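Local coordinates for lysyl oxidase (Pichia pastoris, PDB 1W7C), which probably oxidises primary amines, including the side-chain amino groups of peptidyl lysine, to aldehydes, using copper and a topaquinone cofactor, at residues 199-204 against 461-465; 262-266 against 660-664. All coordinates share one frame. Numbering follows the deposited sequence.

Interaction 1. Residues 199-204 against 461-465; sequences NDAENL and YIQAG
Residues 199-204 turn, with Asp200 at positive phi (63°), into a short 3-10 segment. Leu204 N bonds to Ala201 O (2.9 Å). Segment 461-465 is extended but for an inverse gamma turn at Gln463 (weak Ala464 N to Ile462 O bond, 3.3 Å). CA atoms are nearest at Asn203-Gln463 (5.1 Å) and Leu204-Ala464 (5.8 Å). Ala464 N bonds weakly to Asn203 O (3.4 Å), and water 2 donates to Asn203 O (2.7 Å) and Ala464 O (2.8 Å). Asn203 points toward 461-465, with CB 3.1 Å from Ile462 O and OD1 3.5 Å from Gln463 CA. Ala201 CA sits over one face of the Tyr461 ring (chi1 m), 4.1 Å from its centroid, a CH-pi contact. Leu204 CD1 (m, t) is 3.6 Å from Tyr461 CE2 at the ring edge. Water 1 accepts from Asn199 ND2 (3.0 Å) and donates to Tyr461 OH (2.8 Å), also hydrogen-bonded to Thr264 O. This joins the DUF1965 region to the copper amine oxidase enzyme domain, with Ile462 beside the copper site.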
ATOM      1  N   ASN A 199     -18.979 -21.518  18.072  1.00 21.89           N
ATOM      2  CA  ASN A 199     -18.710 -20.225  17.408  1.00 21.64           C
ATOM      3  C   ASN A 199     -17.792 -20.344  16.199  1.00 20.03           C
ATOM      4  O   ASN A 199     -17.100 -19.408  15.833  1.00 20.78           O
ATOM      5  CB  ASN A 199     -18.147 -19.201  18.410  1.00 20.68           C
ATOM      6  CG  ASN A 199     -16.833 -19.652  19.039  1.00 19.80           C
ATOM      7  OD1 ASN A 199     -16.617 -20.841  19.275  1.00 22.12           O
ATOM      8  ND2 ASN A 199     -15.933 -18.710  19.268  1.00 21.06           N
ATOM      9  N   ASP A 200     -17.799 -21.507  15.581  1.00 20.73           N
ATOM     10  CA  ASP A 200     -17.062 -21.740  14.331  1.00 22.16           C
ATOM     11  C   ASP A 200     -15.555 -21.589  14.508  1.00 19.49           C
ATOM     12  O   ASP A 200     -14.866 -21.280  13.549  1.00 20.09           O
ATOM     13  CB  ASP A 200     -17.567 -20.771  13.227  0.70 28.93           C
ATOM     14  CG  ASP A 200     -17.189 -21.224  11.828  0.70 22.47           C
ATOM     15  OD1 ASP A 200     -17.401 -22.428  11.567  0.70 25.17           O
ATOM     16  OD2 ASP A 200     -16.667 -20.472  10.941  0.70 28.31           O
ATOM     17  N   ALA A 201     -15.050 -21.861  15.713  1.00 17.67           N
ATOM     18  CA  ALA A 201     -13.626 -21.714  16.041  1.00 18.11           C
ATOM     19  C   ALA A 201     -12.857 -23.036  16.116  1.00 17.44           C
ATOM     20  O   ALA A 201     -11.820 -23.112  16.738  1.00 18.20           O
ATOM     21  CB  ALA A 201     -13.465 -20.931  17.344  1.00 20.25           C
ATOM     22  N   GLU A 202     -13.384 -24.074  15.462  1.00 18.01           N
ATOM     23  CA  GLU A 202     -12.781 -25.421  15.460  1.00 18.56           C
ATOM     24  C   GLU A 202     -11.324 -25.358  15.023  1.00 17.58           C
ATOM     25  O   GLU A 202     -10.495 -26.132  15.500  1.00 18.07           O
ATOM     26  CB  GLU A 202     -13.564 -26.357  14.546  1.00 19.78           C
ATOM     27  CG  GLU A 202     -14.910 -26.804  15.121  1.00 21.18           C
ATOM     28  CD  GLU A 202     -16.019 -25.746  15.093  1.00 25.72           C
ATOM     29  OE1 GLU A 202     -15.983 -24.787  14.270  1.00 27.30           O
ATOM     30  OE2 GLU A 202     -16.965 -25.910  15.866  1.00 35.40           O
ATOM     31  N   ASN A 203     -11.001 -24.425  14.134  1.00 18.51           N
ATOM     32  CA  ASN A 203      -9.625 -24.329  13.636  1.00 18.22           C
ATOM     33  C   ASN A 203      -8.617 -23.896  14.697  1.00 18.19           C
ATOM     34  O   ASN A 203      -7.424 -24.085  14.493  1.00 19.47           O
ATOM     35  CB  ASN A 203      -9.531 -23.345  12.455  0.70 21.24           C
ATOM     36  CG  ASN A 203      -9.710 -23.998  11.097  0.70 23.06           C
ATOM     37  OD1 ASN A 203      -9.504 -23.355  10.071  0.70 28.38           O
ATOM     38  ND2 ASN A 203     -10.127 -25.250  11.075  0.70 20.69           N
ATOM     39  N   LEU A 204      -9.092 -23.328  15.808  1.00 17.53           N
ATOM     40  CA  LEU A 204      -8.223 -22.942  16.914  1.00 17.38           C
ATOM     41  C   LEU A 204      -8.047 -24.043  17.951  1.00 17.50           C
ATOM     42  O   LEU A 204      -7.257 -23.885  18.878  1.00 18.67           O
ATOM     43  CB  LEU A 204      -8.767 -21.672  17.592  1.00 17.53           C
ATOM     44  CG  LEU A 204      -8.902 -20.426  16.702  1.00 17.19           C
ATOM     45  CD1 LEU A 204      -9.303 -19.206  17.509  1.00 18.40           C
ATOM     46  CD2 LEU A 204      -7.625 -20.131  15.920  1.00 18.49           C
ATOM     47  N   TYR A 461     -10.681 -16.804  10.843  1.00 15.91           N
ATOM     48  CA  TYR A 461      -9.923 -17.729  11.683  1.00 16.48           C
ATOM     49  C   TYR A 461      -8.826 -18.358  10.894  1.00 17.29           C
ATOM     50  O   TYR A 461      -9.024 -18.849   9.791  1.00 20.59           O
ATOM     51  CB  TYR A 461     -10.840 -18.820  12.203  1.00 16.57           C
ATOM     52  CG  TYR A 461     -11.771 -18.427  13.334  1.00 15.87           C
ATOM     53  CD1 TYR A 461     -13.125 -18.251  13.131  1.00 18.34           C
ATOM     54  CD2 TYR A 461     -11.283 -18.219  14.604  1.00 15.60           C
ATOM     55  CE1 TYR A 461     -13.967 -17.874  14.176  1.00 17.71           C
ATOM     56  CE2 TYR A 461     -12.096 -17.850  15.650  1.00 17.05           C
ATOM     57  CZ  TYR A 461     -13.438 -17.693  15.432  1.00 17.60           C
ATOM     58  OH  TYR A 461     -14.269 -17.339  16.470  1.00 18.21           O
ATOM     59  N   ILE A 462      -7.677 -18.424  11.515  1.00 15.76           N
ATOM     60  CA  ILE A 462      -6.574 -19.169  10.919  1.00 15.17           C
ATOM     61  C   ILE A 462      -6.773 -20.692  11.029  1.00 15.98           C
ATOM     62  O   ILE A 462      -7.436 -21.154  11.933  1.00 18.72           O
ATOM     63  CB  ILE A 462      -5.213 -18.795  11.571  1.00 16.70           C
ATOM     64  CG1 ILE A 462      -5.185 -19.173  13.054  1.00 18.51           C
ATOM     65  CG2 ILE A 462      -4.905 -17.361  11.349  1.00 16.43           C
ATOM     66  CD1 ILE A 462      -3.828 -19.018  13.730  1.00 19.52           C
ATOM     67  N   GLN A 463      -6.152 -21.450  10.129  1.00 15.35           N
ATOM     68  CA  GLN A 463      -6.015 -22.877  10.293  1.00 15.69           C
ATOM     69  C   GLN A 463      -4.730 -23.105  11.066  1.00 17.19           C
ATOM     70  O   GLN A 463      -3.659 -23.179  10.510  1.00 18.25           O
ATOM     71  CB  GLN A 463      -6.036 -23.598   8.959  1.00 16.95           C
ATOM     72  CG  GLN A 463      -5.924 -25.098   9.112  1.00 17.04           C
ATOM     73  CD  GLN A 463      -6.061 -25.870   7.822  1.00 17.00           C
ATOM     74  OE1 GLN A 463      -6.930 -25.593   7.035  1.00 19.34           O
ATOM     75  NE2 GLN A 463      -5.204 -26.852   7.625  1.00 18.11           N
ATOM     76  N   ALA A 464      -4.872 -23.138  12.375  1.00 17.05           N
ATOM     77  CA  ALA A 464      -3.762 -23.386  13.262  1.00 15.35           C
ATOM     78  C   ALA A 464      -3.453 -24.878  13.307  1.00 16.15           C
ATOM     79  O   ALA A 464      -4.063 -25.705  12.590  1.00 18.24           O
ATOM     80  CB  ALA A 464      -4.127 -22.897  14.618  1.00 17.67           C
ATOM     81  N   GLY A 465      -2.409 -25.237  14.048  1.00 16.46           N
ATOM     82  CA  GLY A 465      -2.082 -26.621  14.262  1.00 17.64           C
ATOM     83  C   GLY A 465      -1.798 -26.941  15.708  1.00 17.69           C
ATOM     84  O   GLY A 465      -1.547 -26.058  16.507  1.00 18.06           O
TER
HETATM   85  O   HOH W   1     -16.389 -16.081  17.794  1.00 19.57           O
HETATM   86  O   HOH W   2      -6.821 -25.787  12.504  1.00 22.97           O

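Interaction 2. Residues 262-266 against 660-664. With NAG (2-acetamido-2-deoxy-beta-D-glucopyranose), chain S.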
ATOM      1  N   ASP A 262     -12.850 -18.764  25.865  1.00 21.88           N
ATOM      2  CA  ASP A 262     -13.235 -17.385  25.594  1.00 24.06           C
ATOM      3  C   ASP A 262     -12.257 -16.665  24.652  1.00 20.14           C
ATOM      4  O   ASP A 262     -12.648 -15.706  23.976  1.00 20.27           O
ATOM      5  CB  ASP A 262     -13.380 -16.606  26.900  1.00 28.30           C
ATOM      6  CG  ASP A 262     -14.605 -17.027  27.711  1.00 35.29           C
ATOM      7  OD1 ASP A 262     -15.497 -17.762  27.200  1.00 44.37           O
ATOM      8  OD2 ASP A 262     -14.774 -16.644  28.887  1.00 46.48           O
ATOM      9  N   TRP A 263     -10.999 -17.103  24.643  1.00 20.75           N
ATOM     10  CA  TRP A 263      -9.954 -16.581  23.753  1.00 18.28           C
ATOM     11  C   TRP A 263     -10.258 -16.822  22.263  1.00 18.43           C
ATOM     12  O   TRP A 263      -9.579 -16.266  21.389  1.00 18.46           O
ATOM     13  CB  TRP A 263      -8.601 -17.152  24.152  1.00 18.51           C
ATOM     14  CG  TRP A 263      -8.508 -18.638  24.061  1.00 18.78           C
ATOM     15  CD1 TRP A 263      -8.881 -19.545  25.005  1.00 22.34           C
ATOM     16  CD2 TRP A 263      -8.020 -19.409  22.946  1.00 17.62           C
ATOM     17  NE1 TRP A 263      -8.663 -20.824  24.554  1.00 20.13           N
ATOM     18  CE2 TRP A 263      -8.130 -20.767  23.295  1.00 19.23           C
ATOM     19  CE3 TRP A 263      -7.511 -19.086  21.686  1.00 18.69           C
ATOM     20  CZ2 TRP A 263      -7.742 -21.794  22.447  1.00 18.57           C
ATOM     21  CZ3 TRP A 263      -7.102 -20.107  20.850  1.00 19.24           C
ATOM     22  CH2 TRP A 263      -7.221 -21.448  21.231  1.00 20.50           C
ATOM     23  N   THR A 264     -11.222 -17.695  21.962  1.00 17.58           N
ATOM     24  CA  THR A 264     -11.625 -17.933  20.576  1.00 17.44           C
ATOM     25  C   THR A 264     -12.754 -17.008  20.108  1.00 16.49           C
ATOM     26  O   THR A 264     -13.137 -17.077  18.940  1.00 18.64           O
ATOM     27  CB  THR A 264     -12.080 -19.390  20.353  1.00 18.49           C
ATOM     28  OG1 THR A 264     -13.346 -19.602  20.985  1.00 19.58           O
ATOM     29  CG2 THR A 264     -11.065 -20.434  20.912  1.00 19.45           C
ATOM     30  N   VAL A 265     -13.335 -16.202  21.005  1.00 18.18           N
ATOM     31  CA  VAL A 265     -14.530 -15.415  20.704  1.00 17.58           C
ATOM     32  C   VAL A 265     -14.219 -14.054  20.090  1.00 18.76           C
ATOM     33  O   VAL A 265     -13.444 -13.263  20.630  1.00 18.49           O
ATOM     34  CB  VAL A 265     -15.387 -15.239  21.993  1.00 18.38           C
ATOM     35  CG1 VAL A 265     -16.589 -14.377  21.717  1.00 20.38           C
ATOM     36  CG2 VAL A 265     -15.795 -16.605  22.544  1.00 21.88           C
ATOM     37  N   ILE A 266     -14.856 -13.776  18.958  1.00 18.62           N
ATOM     38  CA  ILE A 266     -14.576 -12.553  18.211  1.00 19.96           C
ATOM     39  C   ILE A 266     -15.246 -11.316  18.792  1.00 20.39           C
ATOM     40  O   ILE A 266     -14.635 -10.281  18.924  1.00 18.88           O
ATOM     41  CB  ILE A 266     -14.997 -12.712  16.734  1.00 19.49           C
ATOM     42  CG1 ILE A 266     -14.245 -13.823  16.030  1.00 18.09           C
ATOM     43  CG2 ILE A 266     -14.811 -11.376  15.970  1.00 21.11           C
ATOM     44  CD1 ILE A 266     -14.955 -14.254  14.784  1.00 22.87           C
ATOM     45  N   ASP A 660      -3.356 -12.419  15.488  1.00 14.81           N
ATOM     46  CA  ASP A 660      -4.284 -13.238  14.725  1.00 14.62           C
ATOM     47  C   ASP A 660      -5.297 -14.012  15.599  1.00 13.80           C
ATOM     48  O   ASP A 660      -6.049 -14.811  15.070  1.00 16.62           O
ATOM     49  CB  ASP A 660      -3.503 -14.198  13.845  1.00 16.13           C
ATOM     50  CG  ASP A 660      -2.663 -13.495  12.833  1.00 14.53           C
ATOM     51  OD1 ASP A 660      -3.229 -13.148  11.758  1.00 16.02           O
ATOM     52  OD2 ASP A 660      -1.474 -13.235  13.060  1.00 16.49           O
ATOM     53  N   LEU A 661      -5.286 -13.776  16.909  1.00 15.07           N
ATOM     54  CA  LEU A 661      -6.242 -14.406  17.825  1.00 15.78           C
ATOM     55  C   LEU A 661      -7.114 -13.364  18.488  1.00 15.51           C
ATOM     56  O   LEU A 661      -6.574 -12.423  19.054  1.00 17.09           O
ATOM     57  CB  LEU A 661      -5.538 -15.228  18.909  1.00 17.06           C
ATOM     58  CG  LEU A 661      -4.760 -16.460  18.444  1.00 17.26           C
ATOM     59  CD1 LEU A 661      -4.040 -17.067  19.655  1.00 20.01           C
ATOM     60  CD2 LEU A 661      -5.656 -17.439  17.720  1.00 19.00           C
ATOM     61  N   PRO A 662      -8.437 -13.496  18.457  1.00 15.80           N
ATOM     62  CA  PRO A 662      -9.173 -14.633  17.891  1.00 15.54           C
ATOM     63  C   PRO A 662      -9.239 -14.708  16.372  1.00 16.36           C
ATOM     64  O   PRO A 662      -9.504 -15.788  15.853  1.00 16.54           O
ATOM     65  CB  PRO A 662     -10.573 -14.470  18.486  1.00 17.35           C
ATOM     66  CG  PRO A 662     -10.715 -12.980  18.656  1.00 16.85           C
ATOM     67  CD  PRO A 662      -9.326 -12.526  19.095  1.00 16.36           C
ATOM     68  N   ASN A 663      -8.977 -13.599  15.687  1.00 15.40           N
ATOM     69  CA  ASN A 663      -9.052 -13.548  14.220  1.00 14.33           C
ATOM     70  C   ASN A 663      -7.905 -12.725  13.654  1.00 15.00           C
ATOM     71  O   ASN A 663      -7.379 -11.816  14.299  1.00 15.75           O
ATOM     72  CB  ASN A 663     -10.334 -12.857  13.734  1.00 15.26           C
ATOM     73  CG  ASN A 663     -11.498 -13.790  13.371  1.00 17.07           C
ATOM     74  OD1 ASN A 663     -12.356 -13.370  12.598  1.00 19.51           O
ATOM     75  ND2 ASN A 663     -11.547 -15.004  13.907  1.00 16.52           N
ATOM     76  N   THR A 664      -7.545 -13.039  12.413  1.00 15.67           N
ATOM     77  CA  THR A 664      -6.696 -12.201  11.594  1.00 15.02           C
ATOM     78  C   THR A 664      -7.422 -10.899  11.262  1.00 16.29           C
ATOM     79  O   THR A 664      -8.629 -10.859  11.158  1.00 18.06           O
ATOM     80  CB  THR A 664      -6.373 -12.989  10.313  1.00 16.02           C
ATOM     81  OG1 THR A 664      -5.592 -14.138  10.671  1.00 17.32           O
ATOM     82  CG2 THR A 664      -5.548 -12.191   9.334  1.00 16.15           C
TER
HETATM   83  C1  NAG S 817     -15.609 -11.624  29.379  1.00 62.66           C
HETATM   84  C2  NAG S 817     -14.865 -12.933  29.021  1.00 74.61           C
HETATM   85  C3  NAG S 817     -14.336 -13.723  30.240  1.00 63.42           C
HETATM   86  C4  NAG S 817     -13.825 -12.810  31.359  1.00 84.28           C
HETATM   87  C5  NAG S 817     -14.819 -11.678  31.618  1.00 66.37           C
HETATM   88  C6  NAG S 817     -14.348 -10.737  32.721  1.00 73.65           C
HETATM   89  C7  NAG S 817     -15.689 -13.907  26.893  1.00 88.11           C
HETATM   90  C8  NAG S 817     -16.755 -14.755  26.251  1.00 84.63           C
HETATM   91  N2  NAG S 817     -15.750 -13.786  28.229  1.00 68.91           N
HETATM   92  O3  NAG S 817     -13.327 -14.688  29.889  1.00 43.09           O
HETATM   93  O4  NAG S 817     -13.631 -13.562  32.540  1.00 86.63           O
HETATM   94  O5  NAG S 817     -14.970 -10.926  30.432  1.00 73.81           O
HETATM   95  O6  NAG S 817     -13.195 -10.050  32.281  1.00 69.65           O
HETATM   96  O7  NAG S 817     -14.829 -13.376  26.184  1.00 88.15           O
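A type VIa beta turn, built round the cis peptide bond between Leu661 and Pro662, carries this contact. The turn belongs to the enzyme domain and presses into residues 262-266 of the DUF1965 region. Residues 262-264 form a short 3-10 segment, with Val265 N bonded to Asp262 O at 3.1 Å. Pro662 points its ring at this backbone. Its CB lies 3.6 Å from Trp263 O and 3.7 Å from Thr264 O. Its CG lies 3.4 Å from Val265 O and 3.9 Å from Ile266 CA. The contact between the segments is therefore mainly packing of a proline ring against backbone. Two side chains extend it. Trp263 CZ3, at the ring edge, is 4.4 Å from Leu661 CD2, and Ile266 CD1 is 3.5 Å from Asn663 OD1. The Trp263 ring also stacks with His480. The second subunit reaches the same place, where its Arg687 bonds to Ile266 O and packs on Pro662. Within the turn, Asn663 ND2 bonds to Pro662 O (2.9 Å, nearly linear). Asp660 OD1 accepts from Thr664 OG1 at 2.8 Å and is also hydrogen-bonded to NE2 of the copper ligand His654. This end of the loop thus belongs to the second shell of the metal site. Asp262, at the start of its segment and outside the contact, faces the N-linked glycan at Asn269. There O3 of the NAG donates a hydrogen bond to Asp262 OD2 at 2.6 Å.

In the fold
From the N terminus the chain passes 199-204, in the loop after strand 187-195, and then 262-266, beyond helix 238-246. Much later comes 461-465, after strand 452-458, which closes the loop of interaction 1. Segment 660-664, between strands 642-654 and 670-678, closes that of interaction 2. The segments alternate, so the two loops cross. Both tie the DUF1965 region to the enzyme domain, with centres 9 Å apart, and both touch the second subunit. They also meet directly: Asn199 ND2 is 3.2 Å from Thr264 OG1, a probable hydrogen bond, and Tyr461 CD2 packs 3.3 Å from Asn663 ND2 and 3.3 Å from Pro662 O.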